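Local coordinates for glucose-binding protein (PDB 2B3F), which binds glucose and galactose, and probably serves as the solute-binding component of a sugar transport system, at residues 56-61 / 285-290; 350-355 / 387-392; 2-7 / 34-39; 182-187 / 339-344. All coordinates share one frame; numbering follows the deposited sequence.

Overall arrangement
The contacts form two groups. Contacts 1 and 3 have centres about 12 Å apart and touch, because Asp61 bonds to Glu4 of strand 2-7. Contacts 2 and 4 have centres about 18 Å apart and touch where Ala350 and Val351 meet Gly344. Contacts 3 and 4 lie about 34 Å apart, centre to centre, on opposite sides of the chain's centre, yet strands 2-7 and 341-344 belong to one mixed sheet. Along the chain, contact 3 closes first. The segments of contacts 1 and 4 alternate, and contact 2 opens last. The sheet thus joins early and late parts of this sugar-binding protein, and its strand 2-7 leads to the galactose-binding residues Trp8 and Trp9.

Contact 1: 56-61 / 285-290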
loop_
_atom_site.group_PDB
_atom_site.type_symbol
_atom_site.label_atom_id
_atom_site.label_comp_id
_atom_site.label_asym_id
_atom_site.label_seq_id
_atom_site.Cartn_x
_atom_site.Cartn_y
_atom_site.Cartn_z
ATOM N N GLY A 56 8.526 -19.474 15.745
ATOM C CA GLY A 56 8.666 -19.885 17.139
ATOM C C GLY A 56 7.443 -20.622 17.653
ATOM O O GLY A 56 7.436 -21.087 18.811
ATOM N N GLY A 57 6.415 -20.742 16.816
ATOM C CA GLY A 57 5.168 -21.398 17.219
ATOM C C GLY A 57 4.301 -20.558 18.149
ATOM O O GLY A 57 3.550 -21.106 18.959
ATOM N N ASP A 58 4.384 -19.233 18.022
ATOM C CA ASP A 58 3.643 -18.310 18.869
ATOM C C ASP A 58 2.867 -17.298 18.012
ATOM O O ASP A 58 3.118 -16.089 18.068
ATOM C CB ASP A 58 4.609 -17.601 19.831
ATOM C CG ASP A 58 3.894 -16.746 20.866
ATOM O OD1 ASP A 58 2.701 -16.992 21.159
ATOM O OD2 ASP A 58 4.536 -15.808 21.374
ATOM N N PRO A 59 1.896 -17.788 17.227
ATOM C CA PRO A 59 1.127 -16.880 16.384
ATOM C C PRO A 59 0.261 -15.908 17.178
ATOM O O PRO A 59 -0.262 -16.269 18.247
ATOM C CB PRO A 59 0.203 -17.823 15.594
ATOM C CG PRO A 59 0.089 -19.019 16.425
ATOM C CD PRO A 59 1.431 -19.180 17.094
ATOM N N PRO A 60 0.077 -14.688 16.652
ATOM C CA PRO A 60 -0.917 -13.823 17.242
ATOM C C PRO A 60 -2.296 -14.367 16.848
ATOM O O PRO A 60 -2.381 -15.291 16.048
ATOM C CB PRO A 60 -0.637 -12.469 16.583
ATOM C CG PRO A 60 -0.100 -12.823 15.267
ATOM C CD PRO A 60 0.700 -14.070 15.464
ATOM N N ASP A 61 -3.365 -13.812 17.401
ATOM C CA ASP A 61 -4.707 -14.291 17.042
ATOM C C ASP A 61 -5.078 -13.970 15.595
ATOM O O ASP A 61 -5.827 -14.696 14.957
ATOM C CB ASP A 61 -5.743 -13.750 18.014
ATOM C CG ASP A 61 -5.570 -14.333 19.397
ATOM O OD1 ASP A 61 -5.196 -15.526 19.475
ATOM O OD2 ASP A 61 -5.773 -13.603 20.392
ATOM N N GLY A 285 -3.414 -22.491 15.448
ATOM C CA GLY A 285 -2.797 -22.434 16.754
ATOM C C GLY A 285 -3.081 -21.154 17.514
ATOM O O GLY A 285 -2.582 -20.976 18.627
ATOM N N ALA A 286 -3.880 -20.256 16.939
ATOM C CA ALA A 286 -4.275 -19.049 17.650
ATOM C C ALA A 286 -4.816 -19.410 19.040
ATOM O O ALA A 286 -5.604 -20.343 19.179
ATOM C CB ALA A 286 -5.307 -18.306 16.885
ATOM N N LYS A 287 -4.366 -18.687 20.055
ATOM C CA LYS A 287 -4.797 -18.964 21.413
ATOM C C LYS A 287 -6.264 -18.592 21.638
ATOM O O LYS A 287 -6.941 -19.235 22.450
ATOM C CB LYS A 287 -3.880 -18.268 22.429
ATOM C CG LYS A 287 -2.492 -18.891 22.516
ATOM C CD LYS A 287 -1.649 -18.154 23.511
ATOM C CE LYS A 287 -0.246 -18.715 23.615
ATOM N NZ LYS A 287 0.606 -17.793 24.435
ATOM N N ASN A 288 -6.755 -17.580 20.926
ATOM C CA ASN A 288 -8.123 -17.063 21.101
ATOM C C ASN A 288 -8.885 -17.114 19.781
ATOM O O ASN A 288 -9.254 -16.105 19.204
ATOM C CB ASN A 288 -8.108 -15.658 21.706
ATOM C CG ASN A 288 -7.214 -15.565 22.945
ATOM O OD1 ASN A 288 -7.526 -16.140 23.993
ATOM N ND2 ASN A 288 -6.086 -14.864 22.823
ATOM N N ARG A 289 -9.151 -18.337 19.348
ATOM C CA ARG A 289 -9.672 -18.613 18.013
ATOM C C ARG A 289 -11.039 -17.984 17.783
ATOM O O ARG A 289 -11.256 -17.328 16.781
ATOM C CB ARG A 289 -9.769 -20.118 17.788
ATOM C CG ARG A 289 -10.184 -20.493 16.392
ATOM C CD ARG A 289 -10.096 -22.001 16.173
ATOM N NE ARG A 289 -10.487 -22.380 14.817
ATOM C CZ ARG A 289 -11.738 -22.566 14.402
ATOM N NH1 ARG A 289 -12.768 -22.450 15.237
ATOM N NH2 ARG A 289 -11.973 -22.890 13.138
ATOM N N GLN A 290 -11.987 -18.198 18.701
ATOM C CA GLN A 290 -13.324 -17.630 18.497
ATOM C C GLN A 290 -13.332 -16.104 18.501
ATOM O O GLN A 290 -14.026 -15.475 17.713
ATOM C CB GLN A 290 -14.331 -18.152 19.530
ATOM C CG GLN A 290 -15.763 -17.737 19.219
ATOM C CD GLN A 290 -16.245 -18.239 17.859
ATOM O OE1 GLN A 290 -16.024 -19.403 17.500
ATOM N NE2 GLN A 290 -16.911 -17.360 17.097
HETATM O O HOH W 1 0.818 -15.515 22.891
HETATM O O HOH W 2 -2.631 -16.378 19.690
#
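This is a polar contact between two connecting loops: the one from helix 44-55 to strand 62-66, and the one leading into helix 289-299. Asp61 carries it. Its CG stands anti to the carbonyl carbon (chi1 -68°), which turns the carboxylate toward 285-290. Asp61 OD2 accepts a nearly straight bond from Asn288 ND2 at 2.8 Å, using its own syn lone pair and lying in the amide plane of Asn288. Asn288 N reaches Asp61 OD1 at 3.0 Å from above the carboxylate plane. Asn288 holds the N-cap position of helix 289-299, but its side chain makes no capping bond. At the other loop, a Schellman motif with Gly57 at positive phi ends helix 44-55. A water donates to Asp61 OD1 and Pro59 O and accepts from Lys287 N. Asp61 OD2 also takes the N-H of Glu4 in strand 2-7, so several donors surround the carboxylate and probably help keep it ionised. An alanine in place of Asp61 would remove its carboxylate and is likely to loosen both Asn288 and the link to strand 2-7. Pro59 CG packs 4.0 Å from Gly285 C. Toward the exposed side, the extended Lys287 forms a long salt bridge, NZ to Asp58 OD1 at 4.0 Å, which a second water also spans.

Contact 2: 350-355 / 387-392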
loop_
_atom_site.group_PDB
_atom_site.type_symbol
_atom_site.label_atom_id
_atom_site.label_comp_id
_atom_site.label_asym_id
_atom_site.label_seq_id
_atom_site.Cartn_x
_atom_site.Cartn_y
_atom_site.Cartn_z
ATOM N N ALA A 350 0.621 -7.209 -3.468
ATOM C CA ALA A 350 -0.372 -7.818 -4.348
ATOM C C ALA A 350 0.242 -8.785 -5.360
ATOM O O ALA A 350 -0.291 -9.912 -5.534
ATOM C CB ALA A 350 -1.191 -6.774 -5.039
ATOM N N VAL A 351 1.355 -8.384 -5.998
ATOM C CA VAL A 351 1.819 -9.044 -7.239
ATOM C C VAL A 351 3.020 -9.982 -7.117
ATOM O O VAL A 351 3.217 -10.852 -7.988
ATOM C CB VAL A 351 2.085 -8.015 -8.360
ATOM C CG1 VAL A 351 0.809 -7.269 -8.716
ATOM C CG2 VAL A 351 3.156 -7.022 -7.966
ATOM N N ALA A 352 3.813 -9.828 -6.052
ATOM C CA ALA A 352 5.027 -10.618 -5.877
ATOM C C ALA A 352 5.122 -11.184 -4.476
ATOM O O ALA A 352 4.742 -10.540 -3.502
ATOM C CB ALA A 352 6.262 -9.754 -6.146
ATOM N N PRO A 353 5.711 -12.378 -4.356
ATOM C CA PRO A 353 5.878 -12.947 -3.029
ATOM C C PRO A 353 6.893 -12.191 -2.192
ATOM O O PRO A 353 7.720 -11.468 -2.744
ATOM C CB PRO A 353 6.376 -14.357 -3.320
ATOM C CG PRO A 353 7.049 -14.250 -4.619
ATOM C CD PRO A 353 6.283 -13.230 -5.405
ATOM N N GLU A 354 6.828 -12.371 -0.878
ATOM C CA GLU A 354 7.776 -11.728 0.038
ATOM C C GLU A 354 9.247 -12.039 -0.283
ATOM O O GLU A 354 10.122 -11.207 -0.040
ATOM C CB GLU A 354 7.442 -12.092 1.491
ATOM C CG GLU A 354 6.125 -11.430 1.963
ATOM C CD GLU A 354 5.903 -11.464 3.475
ATOM O OE1 GLU A 354 6.173 -12.526 4.085
ATOM O OE2 GLU A 354 5.449 -10.416 4.044
ATOM N N SER A 355 9.507 -13.222 -0.831
ATOM C CA SER A 355 10.863 -13.621 -1.242
ATOM C C SER A 355 11.469 -12.583 -2.189
ATOM O O SER A 355 12.642 -12.222 -2.069
ATOM C CB SER A 355 10.818 -14.983 -1.929
ATOM O OG SER A 355 9.999 -14.975 -3.075
ATOM N N VAL A 387 14.257 -16.706 -6.960
ATOM C CA VAL A 387 13.042 -17.058 -6.219
ATOM C C VAL A 387 12.017 -17.762 -7.094
ATOM O O VAL A 387 10.974 -18.226 -6.596
ATOM C CB VAL A 387 12.401 -15.843 -5.511
ATOM C CG1 VAL A 387 13.430 -15.148 -4.643
ATOM C CG2 VAL A 387 11.747 -14.879 -6.527
ATOM N N GLY A 388 12.305 -17.864 -8.386
ATOM C CA GLY A 388 11.387 -18.522 -9.317
ATOM C C GLY A 388 10.113 -17.725 -9.527
ATOM O O GLY A 388 9.012 -18.284 -9.538
ATOM N N LEU A 389 10.275 -16.418 -9.706
ATOM C CA LEU A 389 9.144 -15.488 -9.821
ATOM C C LEU A 389 8.199 -15.976 -10.906
ATOM O O LEU A 389 8.638 -16.273 -12.015
ATOM C CB LEU A 389 9.641 -14.075 -10.134
ATOM C CG LEU A 389 8.612 -12.949 -10.090
ATOM C CD1 LEU A 389 8.168 -12.709 -8.648
ATOM C CD2 LEU A 389 9.159 -11.684 -10.690
ATOM N N GLY A 390 6.918 -16.098 -10.557
ATOM C CA GLY A 390 5.891 -16.633 -11.465
ATOM C C GLY A 390 5.461 -18.064 -11.153
ATOM O O GLY A 390 4.461 -18.547 -11.700
ATOM N N ARG A 391 6.185 -18.761 -10.280
ATOM C CA ARG A 391 5.876 -20.168 -9.988
ATOM C C ARG A 391 4.619 -20.383 -9.120
ATOM O O ARG A 391 3.918 -21.389 -9.282
ATOM C CB ARG A 391 7.093 -20.879 -9.374
ATOM C CG ARG A 391 7.441 -20.478 -7.944
ATOM C CD ARG A 391 8.723 -21.175 -7.505
ATOM N NE ARG A 391 9.112 -20.855 -6.131
ATOM C CZ ARG A 391 8.559 -21.385 -5.036
ATOM N NH1 ARG A 391 7.570 -22.275 -5.124
ATOM N NH2 ARG A 391 8.996 -21.022 -3.836
ATOM N N LEU A 392 4.335 -19.472 -8.196
ATOM C CA LEU A 392 3.119 -19.578 -7.386
ATOM C C LEU A 392 1.903 -19.159 -8.217
ATOM O O LEU A 392 0.762 -19.446 -7.833
ATOM C CB LEU A 392 3.201 -18.714 -6.111
ATOM C CG LEU A 392 4.396 -18.939 -5.173
ATOM C CD1 LEU A 392 4.465 -17.851 -4.088
ATOM C CD2 LEU A 392 4.350 -20.323 -4.546
#
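The approach to helix 354-370 packs against the turn that follows helix 373-387, close to the end of the modelled chain. The packed part centres on Pro353, which holds the N-cap position and whose ring meets two leucines. Leu389 has CG anti to the backbone N (chi1 -172°) and brings CD1 to 3.8 Å from Pro353 CD, crossing the ring obliquely. Leu392 CD1 meets Pro353 CB at 4.1 Å. Ala352 CB adds a lighter touch to Leu389 CD1, at 4.3 Å. Ala352 and Leu389 both also rest on Trp190 of helix 166-190. Two residues on from Pro353, in the first turn of the helix, Ser355 OG sits 3.5 Å from Val387 CB, a packing contact of a hydroxyl on an aliphatic carbon.

The outer side is looser. Gly388 to Arg391 form a type II beta turn, closed by Arg391 N to Gly388 O at 3.0 Å, with the exposed Gly390 at its third position. The exposed Arg391 makes no contact with 350-355. It folds back so that NE donates to Val387 O at 3.3 Å, with this acceptor at the edge of the guanidinium. No hydrogen bond joins the two segments. Between them the contact therefore rests on apolar packing, while the polar bonds within 387-392 fix the turn itself.

Contact 3: 2-7 / 34-39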
loop_
_atom_site.group_PDB
_atom_site.type_symbol
_atom_site.label_atom_id
_atom_site.label_comp_id
_atom_site.label_asym_id
_atom_site.label_seq_id
_atom_site.Cartn_x
_atom_site.Cartn_y
_atom_site.Cartn_z
ATOM N N LYS A 2 -9.347 -12.826 25.761
ATOM C CA LYS A 2 -8.346 -11.981 25.121
ATOM C C LYS A 2 -8.422 -12.063 23.606
ATOM O O LYS A 2 -8.974 -13.010 23.029
ATOM C CB LYS A 2 -6.954 -12.385 25.583
ATOM C CG LYS A 2 -6.741 -12.198 27.076
ATOM C CD LYS A 2 -5.377 -12.637 27.505
ATOM C CE LYS A 2 -5.219 -12.491 29.025
ATOM N NZ LYS A 2 -5.806 -13.677 29.742
ATOM N N LEU A 3 -7.874 -11.031 22.965
ATOM C CA LEU A 3 -7.703 -11.010 21.520
ATOM C C LEU A 3 -6.462 -10.180 21.215
ATOM O O LEU A 3 -6.399 -9.017 21.575
ATOM C CB LEU A 3 -8.898 -10.396 20.822
ATOM C CG LEU A 3 -8.697 -10.188 19.311
ATOM C CD1 LEU A 3 -8.682 -11.506 18.543
ATOM C CD2 LEU A 3 -9.759 -9.244 18.768
ATOM N N GLU A 4 -5.498 -10.804 20.550
ATOM C CA GLU A 4 -4.235 -10.152 20.206
ATOM C C GLU A 4 -4.218 -9.880 18.696
ATOM O O GLU A 4 -4.167 -10.803 17.897
ATOM C CB GLU A 4 -3.052 -11.021 20.596
ATOM C CG GLU A 4 -1.725 -10.342 20.324
ATOM C CD GLU A 4 -0.545 -11.219 20.619
ATOM O OE1 GLU A 4 -0.644 -12.449 20.420
ATOM O OE2 GLU A 4 0.505 -10.670 21.020
ATOM N N ILE A 5 -4.237 -8.599 18.352
ATOM C CA ILE A 5 -4.297 -8.134 16.966
ATOM C C ILE A 5 -2.927 -7.581 16.613
ATOM O O ILE A 5 -2.477 -6.632 17.240
ATOM C CB ILE A 5 -5.298 -7.001 16.789
ATOM C CG1 ILE A 5 -6.731 -7.445 17.168
ATOM C CG2 ILE A 5 -5.298 -6.512 15.349
ATOM C CD1 ILE A 5 -7.675 -6.305 17.345
ATOM N N PHE A 6 -2.318 -8.162 15.587
ATOM C CA PHE A 6 -0.963 -7.816 15.160
ATOM C C PHE A 6 -1.052 -6.968 13.884
ATOM O O PHE A 6 -1.747 -7.314 12.933
ATOM C CB PHE A 6 -0.181 -9.111 14.951
ATOM C CG PHE A 6 1.297 -8.933 14.662
ATOM C CD1 PHE A 6 2.241 -9.218 15.642
ATOM C CD2 PHE A 6 1.738 -8.560 13.396
ATOM C CE1 PHE A 6 3.618 -9.083 15.382
ATOM C CE2 PHE A 6 3.121 -8.449 13.133
ATOM C CZ PHE A 6 4.038 -8.712 14.136
ATOM N N SER A 7 -0.370 -5.825 13.863
ATOM C CA SER A 7 -0.418 -4.923 12.716
ATOM C C SER A 7 0.778 -3.969 12.779
ATOM O O SER A 7 1.570 -4.008 13.734
ATOM C CB SER A 7 -1.719 -4.099 12.699
ATOM O OG SER A 7 -1.677 -2.994 13.603
ATOM N N ILE A 34 -5.516 -6.811 22.937
ATOM C CA ILE A 34 -4.099 -6.467 22.911
ATOM C C ILE A 34 -3.797 -5.919 21.512
ATOM O O ILE A 34 -3.881 -6.634 20.534
ATOM C CB ILE A 34 -3.195 -7.666 23.251
ATOM C CG1 ILE A 34 -3.507 -8.180 24.654
ATOM C CG2 ILE A 34 -1.731 -7.277 23.215
ATOM C CD1 ILE A 34 -4.392 -9.336 24.692
ATOM N N ASN A 35 -3.489 -4.627 21.455
ATOM C CA ASN A 35 -3.171 -3.946 20.213
ATOM C C ASN A 35 -1.666 -4.071 20.007
ATOM O O ASN A 35 -0.894 -3.240 20.473
ATOM C CB ASN A 35 -3.622 -2.494 20.269
ATOM C CG ASN A 35 -3.433 -1.772 18.933
ATOM O OD1 ASN A 35 -2.937 -2.359 17.977
ATOM N ND2 ASN A 35 -3.833 -0.510 18.868
ATOM N N ALA A 36 -1.267 -5.135 19.318
ATOM C CA ALA A 36 0.146 -5.507 19.161
ATOM C C ALA A 36 0.710 -4.922 17.873
ATOM O O ALA A 36 0.850 -5.623 16.880
ATOM C CB ALA A 36 0.282 -7.003 19.168
ATOM N N THR A 37 1.032 -3.632 17.898
ATOM C CA THR A 37 1.636 -2.972 16.750
ATOM C C THR A 37 3.163 -3.119 16.730
ATOM O O THR A 37 3.826 -3.071 17.777
ATOM C CB THR A 37 1.310 -1.489 16.731
ATOM O OG1 THR A 37 1.624 -0.926 18.017
ATOM C CG2 THR A 37 -0.171 -1.274 16.409
ATOM N N VAL A 38 3.694 -3.330 15.536
ATOM C CA VAL A 38 5.138 -3.299 15.288
ATOM C C VAL A 38 5.372 -2.070 14.441
ATOM O O VAL A 38 4.926 -1.995 13.310
ATOM C CB VAL A 38 5.667 -4.559 14.584
ATOM C CG1 VAL A 38 7.152 -4.417 14.273
ATOM C CG2 VAL A 38 5.416 -5.776 15.442
ATOM N N THR A 39 6.061 -1.084 15.010
ATOM C CA THR A 39 6.185 0.209 14.367
ATOM C C THR A 39 7.123 0.137 13.161
ATOM O O THR A 39 8.242 -0.419 13.252
ATOM C CB THR A 39 6.756 1.250 15.348
ATOM O OG1 THR A 39 5.987 1.240 16.565
ATOM C CG2 THR A 39 6.767 2.660 14.712
HETATM O O HOH W 3 -2.263 -4.051 15.990
#
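Strands 2-7 and 34-37 run parallel, 4.8 Å apart at the closest approach of their axes. With helix 15-27 they make a beta-alpha-beta unit.

Five backbone bonds build the ladder. Ile34 N donates to Leu3 O at 2.7 Å, and Ile5 N to Ile34 O nearly along the C=O axis. Ala36 N then bonds to Ile5 O, and Val38 N to Ser7 O. The longest is Ser7 N to Ala36 O at 3.3 Å, with the donor above the carbonyl plane. CA-H...O contacts supplement the ladder, such as Thr37 CA to Ser7 O at 3.2 Å.

The apolar contacts centre on Phe6. With CG anti to the backbone N (chi1 -173°), the ring brings Phe6 CZ to 3.5 Å from Val38 CG2. Val49 of helix 44-55 packs on both residues, and Leu50 and Pro60 also touch Phe6. An alanine in place of Phe6 would remove the ring and would probably weaken the packing on Val38, Val49, Leu50 and Pro60. On the same face, Glu4 CG lies 4.1 Å from Ala36 CB, and the Glu4 carboxylate pairs with Arg53.

Polar side chains meet on the other face, where Leu17 of helix 15-27 touches Ser7 and Asn35. One water accepts from Ser7 OG and donates to Asn35 OD1 and Ile5 O. Ser7 OG also bonds to Trp9 N.

The backbone sets the register, and the water gives Ile5 O a second donor. The Ser7 hydroxyl, held by that water and by Trp9 N, probably helps position the chain leading to the galactose-binding tryptophans.

Contact 4: 182-187 / 339-344; sequences GPDDWN and SNRIVG
Helix segment 182-187, kinked where the N atoms of Pro183 and Asp184 lack a bond to the turn before, and strand 341-344 run in similar directions, 27° apart, with their axes 9.1 Å from each other at closest approach.

Arg341 makes the polar contact on the exposed side. Its CG stands anti to the backbone N, and a bend at chi2 (76°) brings one face of the guanidinium against Pro183. Pro183 CB sits 3.7 Å above the guanidinium plane of Arg341, over its centre. Asp184 comes to the edge instead. Its OD1 forms a salt bridge with Arg341 NH2 at 2.8 Å, near the guanidinium plane, and takes a weak bond from NH1 at 3.2 Å. One oxygen thus binds both terminal nitrogens, with the carboxylate and guanidinium planes 45° apart.

Val343 fills the middle. Its CG1 meets Pro183 CB at 3.6 Å, while its CB lies 3.8 Å from Trp186 CD1. Beyond it, Trp186 has CG anti to the backbone N, and NE1 donates to Gly344 O at 2.9 Å. The acceptor lies in the indole plane and the donor in the carbonyl plane, so this bond helps fix the rotation of the buried ring.

Strand 341-344 pairs in parallel with strand 272-280 through backbone bonds of Arg341 and Val343 to Phe273. Ile342 points away from the helix and touches Phe273 and Met275. Trp186 packs on Met274 of strand 272-280, which helps seat helix 166-190 against the sheet; within its own helix it touches Trp173 and Leu178 and meets Trp190 edge-to-face.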
loop_
_atom_site.group_PDB
_atom_site.type_symbol
_atom_site.label_atom_id
_atom_site.label_comp_id
_atom_site.label_asym_id
_atom_site.label_seq_id
_atom_site.Cartn_x
_atom_site.Cartn_y
_atom_site.Cartn_z
ATOM N N GLY A 182 3.085 0.765 -18.871
ATOM C CA GLY A 182 1.638 0.578 -18.980
ATOM C C GLY A 182 1.177 -0.639 -18.188
ATOM O O GLY A 182 1.994 -1.482 -17.780
ATOM N N PRO A 183 -0.146 -0.772 -17.980
ATOM C CA PRO A 183 -0.651 -1.831 -17.109
ATOM C C PRO A 183 -0.375 -3.266 -17.573
ATOM O O PRO A 183 -0.126 -4.161 -16.748
ATOM C CB PRO A 183 -2.160 -1.544 -17.037
ATOM C CG PRO A 183 -2.451 -0.672 -18.199
ATOM C CD PRO A 183 -1.217 0.092 -18.503
ATOM N N ASP A 184 -0.405 -3.502 -18.881
ATOM C CA ASP A 184 -0.219 -4.858 -19.373
ATOM C C ASP A 184 1.199 -5.347 -19.142
ATOM O O ASP A 184 1.391 -6.450 -18.643
ATOM C CB ASP A 184 -0.574 -4.943 -20.858
ATOM C CG ASP A 184 -2.076 -4.860 -21.106
ATOM O OD1 ASP A 184 -2.867 -5.362 -20.282
ATOM O OD2 ASP A 184 -2.454 -4.296 -22.155
ATOM N N ASP A 185 2.191 -4.539 -19.514
ATOM C CA ASP A 185 3.588 -4.943 -19.321
ATOM C C ASP A 185 3.999 -4.891 -17.845
ATOM O O ASP A 185 4.826 -5.698 -17.426
ATOM C CB ASP A 185 4.557 -4.138 -20.191
ATOM C CG ASP A 185 4.822 -4.793 -21.539
ATOM O OD1 ASP A 185 4.496 -5.982 -21.732
ATOM O OD2 ASP A 185 5.371 -4.095 -22.405
ATOM N N TRP A 186 3.405 -3.984 -17.066
ATOM C CA TRP A 186 3.515 -4.077 -15.588
ATOM C C TRP A 186 3.109 -5.478 -15.125
ATOM O O TRP A 186 3.863 -6.165 -14.431
ATOM C CB TRP A 186 2.707 -2.982 -14.876
ATOM C CG TRP A 186 2.602 -3.189 -13.394
ATOM C CD1 TRP A 186 1.527 -3.670 -12.705
ATOM C CD2 TRP A 186 3.617 -2.925 -12.420
ATOM N NE1 TRP A 186 1.818 -3.746 -11.366
ATOM C CE2 TRP A 186 3.092 -3.284 -11.158
ATOM C CE3 TRP A 186 4.927 -2.440 -12.497
ATOM C CZ2 TRP A 186 3.829 -3.163 -9.970
ATOM C CZ3 TRP A 186 5.665 -2.312 -11.316
ATOM C CH2 TRP A 186 5.107 -2.666 -10.067
ATOM N N ASN A 187 1.925 -5.937 -15.533
ATOM C CA ASN A 187 1.460 -7.278 -15.152
ATOM C C ASN A 187 2.383 -8.379 -15.645
ATOM O O ASN A 187 2.549 -9.421 -14.982
ATOM C CB ASN A 187 0.030 -7.540 -15.665
ATOM C CG ASN A 187 -1.032 -6.685 -14.945
ATOM O OD1 ASN A 187 -0.747 -6.026 -13.942
ATOM N ND2 ASN A 187 -2.264 -6.703 -15.458
ATOM N N SER A 339 -14.185 2.629 -12.019
ATOM C CA SER A 339 -14.043 2.979 -13.440
ATOM C C SER A 339 -12.697 2.621 -14.074
ATOM O O SER A 339 -12.596 2.440 -15.292
ATOM C CB SER A 339 -14.264 4.475 -13.608
ATOM O OG SER A 339 -13.174 5.208 -13.069
ATOM N N ASN A 340 -11.643 2.557 -13.265
ATOM C CA ASN A 340 -10.303 2.428 -13.814
ATOM C C ASN A 340 -9.896 0.989 -14.105
ATOM O O ASN A 340 -10.493 0.032 -13.606
ATOM C CB ASN A 340 -9.278 2.990 -12.809
ATOM C CG ASN A 340 -9.289 4.508 -12.705
ATOM O OD1 ASN A 340 -10.279 5.188 -13.016
ATOM N ND2 ASN A 340 -8.175 5.052 -12.239
ATOM N N ARG A 341 -8.847 0.839 -14.906
ATOM C CA ARG A 341 -8.143 -0.415 -15.032
ATOM C C ARG A 341 -7.390 -0.651 -13.724
ATOM O O ARG A 341 -6.718 0.262 -13.244
ATOM C CB ARG A 341 -7.136 -0.310 -16.177
ATOM C CG ARG A 341 -6.128 -1.420 -16.273
ATOM C CD ARG A 341 -6.711 -2.685 -16.842
ATOM N NE ARG A 341 -5.733 -3.773 -16.887
ATOM C CZ ARG A 341 -4.873 -4.015 -17.885
ATOM N NH1 ARG A 341 -4.833 -3.264 -18.978
ATOM N NH2 ARG A 341 -4.035 -5.049 -17.779
ATOM N N ILE A 342 -7.509 -1.855 -13.174
ATOM C CA ILE A 342 -6.894 -2.196 -11.888
ATOM C C ILE A 342 -5.641 -3.034 -12.111
ATOM O O ILE A 342 -5.648 -4.013 -12.865
ATOM C CB ILE A 342 -7.869 -2.989 -10.974
ATOM C CG1 ILE A 342 -9.210 -2.267 -10.823
ATOM C CG2 ILE A 342 -7.246 -3.251 -9.610
ATOM C CD1 ILE A 342 -9.108 -0.861 -10.404
ATOM N N VAL A 343 -4.546 -2.638 -11.458
ATOM C CA VAL A 343 -3.365 -3.505 -11.343
ATOM C C VAL A 343 -2.953 -3.520 -9.876
ATOM O O VAL A 343 -3.491 -2.746 -9.073
ATOM C CB VAL A 343 -2.162 -3.008 -12.209
ATOM C CG1 VAL A 343 -2.555 -2.899 -13.701
ATOM C CG2 VAL A 343 -1.640 -1.669 -11.705
ATOM N N GLY A 344 -2.005 -4.394 -9.549
ATOM C CA GLY A 344 -1.594 -4.583 -8.157
ATOM C C GLY A 344 -0.255 -3.928 -7.857
ATOM O O GLY A 344 0.615 -3.812 -8.730
#